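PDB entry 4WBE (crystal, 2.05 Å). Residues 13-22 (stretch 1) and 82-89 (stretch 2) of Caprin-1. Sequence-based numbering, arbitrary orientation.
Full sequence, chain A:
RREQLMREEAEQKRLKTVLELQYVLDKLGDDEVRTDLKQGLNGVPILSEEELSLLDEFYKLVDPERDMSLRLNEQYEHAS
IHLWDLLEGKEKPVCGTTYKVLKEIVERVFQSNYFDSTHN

Stretch 1, residues 13-22: KRLKTVLELQ
Stretch 2, residues 82-89: HLWDLLEG

What fills the apolar centre of the contact? L87, pointing toward stretch 1 with chi1 m and chi2 t, sits among R14, T17 and V18. L87 CD1 lies 3.7 Å from V18 CG2 and 3.4 Å from R14 CG, so the aliphatic base of the arginine packs as a hydrocarbon; L87 CD2 meets T17 CG2 at 3.5 Å. One turn earlier, L83 (m, t) brings CD1 to 4.2 Å from V18 CG1 and CD2 to 3.8 Å from L21 CD2. L21 (t, p) also reaches L86, CD2 to CD2, at 4.2 Å. V18 has chi1 t. These methyl contacts help bury 425 Å², both sides summed.

How do the backbones allow this? Residues 13-22 and 82-87 are helical, with phi near -60° and psi near -40°; E88 relaxes to -84°/-12°. Residues 13-22 lie within a longer helix, while the second helix enters from before H82. Their N-to-C directions make an angle of 106°, and the axes approach to 11.0 Å. The register pairs R14 CA with L87 CA and V18 CA with L83 CA, both at 7.4 Å. G89, at phi 59° and psi 47°, closes a Schellman motif, its N bonding L86 O at 2.9 Å.

What happens at the polar edge? R14 extends through chi1 t and chi2 t, then turns at chi3 -14°, carrying its guanidinium past L87 to E88. R14 NH1 donates to E88 OE2 at 2.7 Å, a hydrogen bond within a salt bridge, with an N-H...O angle of 131°. E88 (m, m) starts sideways, but its end comes nearer. W84 (chi1 t, chi2 85°) borders the pair, NE1 4.3 Å from R14 NH1.

How are neighbouring polar groups held? T17, with chi1 m, donates OG1 to K13 O at 3.0 Å, leaving CG2 to face L87. Farther out, K16 NZ forms a salt bridge with E20 OE2 at 2.7 Å.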

# COMPACT_ATOMS: atom_id res chain seq x y z
N LYS A 13 9.10 -6.93 -5.35
CA LYS A 13 9.82 -6.80 -4.08
C LYS A 13 9.65 -5.42 -3.49
O LYS A 13 9.59 -5.25 -2.27
CB LYS A 13 11.31 -7.11 -4.28
CG LYS A 13 11.61 -8.57 -4.60
CD LYS A 13 11.35 -9.47 -3.40
CE LYS A 13 11.73 -10.93 -3.70
NZ LYS A 13 11.61 -11.79 -2.48
N ARG A 14 9.58 -4.42 -4.38
CA ARG A 14 9.32 -3.05 -3.98
C ARG A 14 7.92 -2.92 -3.37
O ARG A 14 7.74 -2.24 -2.35
CB ARG A 14 9.49 -2.14 -5.19
CG ARG A 14 9.09 -0.71 -4.94
CD ARG A 14 9.84 0.26 -5.85
NE ARG A 14 10.97 -0.39 -6.51
CZ ARG A 14 12.22 0.06 -6.46
NH1 ARG A 14 12.51 1.17 -5.80
NH2 ARG A 14 13.19 -0.60 -7.09
N LEU A 15 6.93 -3.56 -3.99
CA LEU A 15 5.58 -3.59 -3.44
C LEU A 15 5.56 -4.26 -2.07
O LEU A 15 4.84 -3.81 -1.17
CB LEU A 15 4.63 -4.35 -4.38
CG LEU A 15 4.28 -3.71 -5.72
CD1 LEU A 15 3.27 -4.55 -6.48
CD2 LEU A 15 3.74 -2.31 -5.49
N LYS A 16 6.32 -5.34 -1.92
CA LYS A 16 6.41 -6.04 -0.64
C LYS A 16 6.93 -5.10 0.44
O LYS A 16 6.42 -5.07 1.56
CB LYS A 16 7.32 -7.28 -0.77
CG LYS A 16 7.45 -8.11 0.52
CD LYS A 16 8.29 -9.38 0.32
CE LYS A 16 9.79 -9.12 0.35
NZ LYS A 16 10.29 -8.84 1.73
N THR A 17 7.96 -4.35 0.08
CA THR A 17 8.55 -3.38 1.00
C THR A 17 7.55 -2.29 1.37
O THR A 17 7.48 -1.89 2.53
CB THR A 17 9.83 -2.76 0.40
OG1 THR A 17 10.75 -3.81 0.09
CG2 THR A 17 10.49 -1.81 1.39
N VAL A 18 6.78 -1.83 0.38
CA VAL A 18 5.73 -0.85 0.65
C VAL A 18 4.72 -1.40 1.66
O VAL A 18 4.34 -0.70 2.60
CB VAL A 18 4.97 -0.44 -0.63
CG1 VAL A 18 3.77 0.42 -0.27
CG2 VAL A 18 5.87 0.32 -1.60
N LEU A 19 4.28 -2.63 1.46
CA LEU A 19 3.31 -3.27 2.36
C LEU A 19 3.85 -3.39 3.79
O LEU A 19 3.15 -3.10 4.76
CB LEU A 19 2.94 -4.66 1.83
CG LEU A 19 1.68 -4.89 0.99
CD1 LEU A 19 0.90 -3.63 0.61
CD2 LEU A 19 1.98 -5.75 -0.24
N GLU A 20 5.10 -3.83 3.90
CA GLU A 20 5.80 -3.89 5.19
C GLU A 20 5.85 -2.53 5.87
O GLU A 20 5.55 -2.40 7.06
CB GLU A 20 7.22 -4.41 4.97
CG GLU A 20 7.31 -5.87 4.54
CD GLU A 20 8.62 -6.20 3.86
OE1 GLU A 20 9.49 -5.31 3.74
OE2 GLU A 20 8.81 -7.36 3.47
N LEU A 21 6.23 -1.52 5.09
CA LEU A 21 6.31 -0.16 5.60
C LEU A 21 4.96 0.34 6.11
O LEU A 21 4.88 0.96 7.17
CB LEU A 21 6.83 0.77 4.51
CG LEU A 21 6.81 2.25 4.90
CD1 LEU A 21 7.75 2.50 6.07
CD2 LEU A 21 7.19 3.11 3.71
N GLN A 22 3.90 0.08 5.35
CA GLN A 22 2.56 0.50 5.74
C GLN A 22 2.15 -0.17 7.04
O GLN A 22 1.55 0.46 7.92
CB GLN A 22 1.56 0.16 4.63
CG GLN A 22 1.72 1.03 3.40
CD GLN A 22 0.81 0.62 2.27
OE1 GLN A 22 0.56 -0.57 2.06
NE2 GLN A 22 0.27 1.60 1.55
N HIS A 82 6.49 10.11 -2.89
CA HIS A 82 7.13 10.02 -1.58
C HIS A 82 7.58 8.58 -1.28
O HIS A 82 8.70 8.36 -0.82
CB HIS A 82 6.17 10.46 -0.48
CG HIS A 82 5.91 11.94 -0.47
ND1 HIS A 82 6.92 12.87 -0.50
CD2 HIS A 82 4.75 12.64 -0.44
CE1 HIS A 82 6.40 14.08 -0.48
NE2 HIS A 82 5.08 13.97 -0.44
N LEU A 83 6.70 7.62 -1.53
CA LEU A 83 7.02 6.22 -1.31
C LEU A 83 8.17 5.77 -2.20
O LEU A 83 9.09 5.09 -1.74
CB LEU A 83 5.79 5.35 -1.60
CG LEU A 83 4.73 5.33 -0.49
CD1 LEU A 83 3.51 4.55 -0.94
CD2 LEU A 83 5.32 4.73 0.78
N TRP A 84 8.10 6.13 -3.48
CA TRP A 84 9.14 5.74 -4.43
C TRP A 84 10.49 6.33 -4.05
O TRP A 84 11.52 5.64 -4.09
CB TRP A 84 8.76 6.15 -5.86
CG TRP A 84 9.68 5.55 -6.88
CD1 TRP A 84 9.58 4.31 -7.45
CD2 TRP A 84 10.85 6.16 -7.44
NE1 TRP A 84 10.61 4.11 -8.33
CE2 TRP A 84 11.41 5.23 -8.34
CE3 TRP A 84 11.47 7.40 -7.27
CZ2 TRP A 84 12.56 5.51 -9.07
CZ3 TRP A 84 12.61 7.67 -7.99
CH2 TRP A 84 13.15 6.73 -8.88
N ASP A 85 10.49 7.61 -3.71
CA ASP A 85 11.70 8.29 -3.28
C ASP A 85 12.32 7.65 -2.03
O ASP A 85 13.54 7.56 -1.92
CB ASP A 85 11.43 9.77 -3.01
CG ASP A 85 11.24 10.58 -4.29
OD1 ASP A 85 11.61 10.07 -5.36
OD2 ASP A 85 10.73 11.72 -4.22
N LEU A 86 11.48 7.23 -1.09
CA LEU A 86 11.99 6.56 0.11
C LEU A 86 12.68 5.24 -0.24
O LEU A 86 13.78 4.96 0.23
CB LEU A 86 10.91 6.33 1.16
CG LEU A 86 11.51 5.64 2.39
CD1 LEU A 86 11.23 6.39 3.66
CD2 LEU A 86 11.01 4.20 2.50
N LEU A 87 12.02 4.43 -1.07
CA LEU A 87 12.57 3.15 -1.50
C LEU A 87 13.92 3.31 -2.20
O LEU A 87 14.80 2.46 -2.07
CB LEU A 87 11.57 2.43 -2.40
CG LEU A 87 10.26 2.11 -1.67
CD1 LEU A 87 9.16 1.75 -2.62
CD2 LEU A 87 10.50 0.99 -0.68
N GLU A 88 14.06 4.40 -2.95
CA GLU A 88 15.30 4.69 -3.67
C GLU A 88 16.31 5.38 -2.76
O GLU A 88 17.48 5.50 -3.11
CB GLU A 88 15.02 5.56 -4.89
CG GLU A 88 14.17 4.88 -5.95
CD GLU A 88 14.95 3.79 -6.67
OE1 GLU A 88 16.13 4.02 -7.00
OE2 GLU A 88 14.39 2.70 -6.89
N GLY A 89 15.84 5.82 -1.59
CA GLY A 89 16.71 6.50 -0.65
C GLY A 89 17.32 7.75 -1.26
O GLY A 89 18.52 7.99 -1.14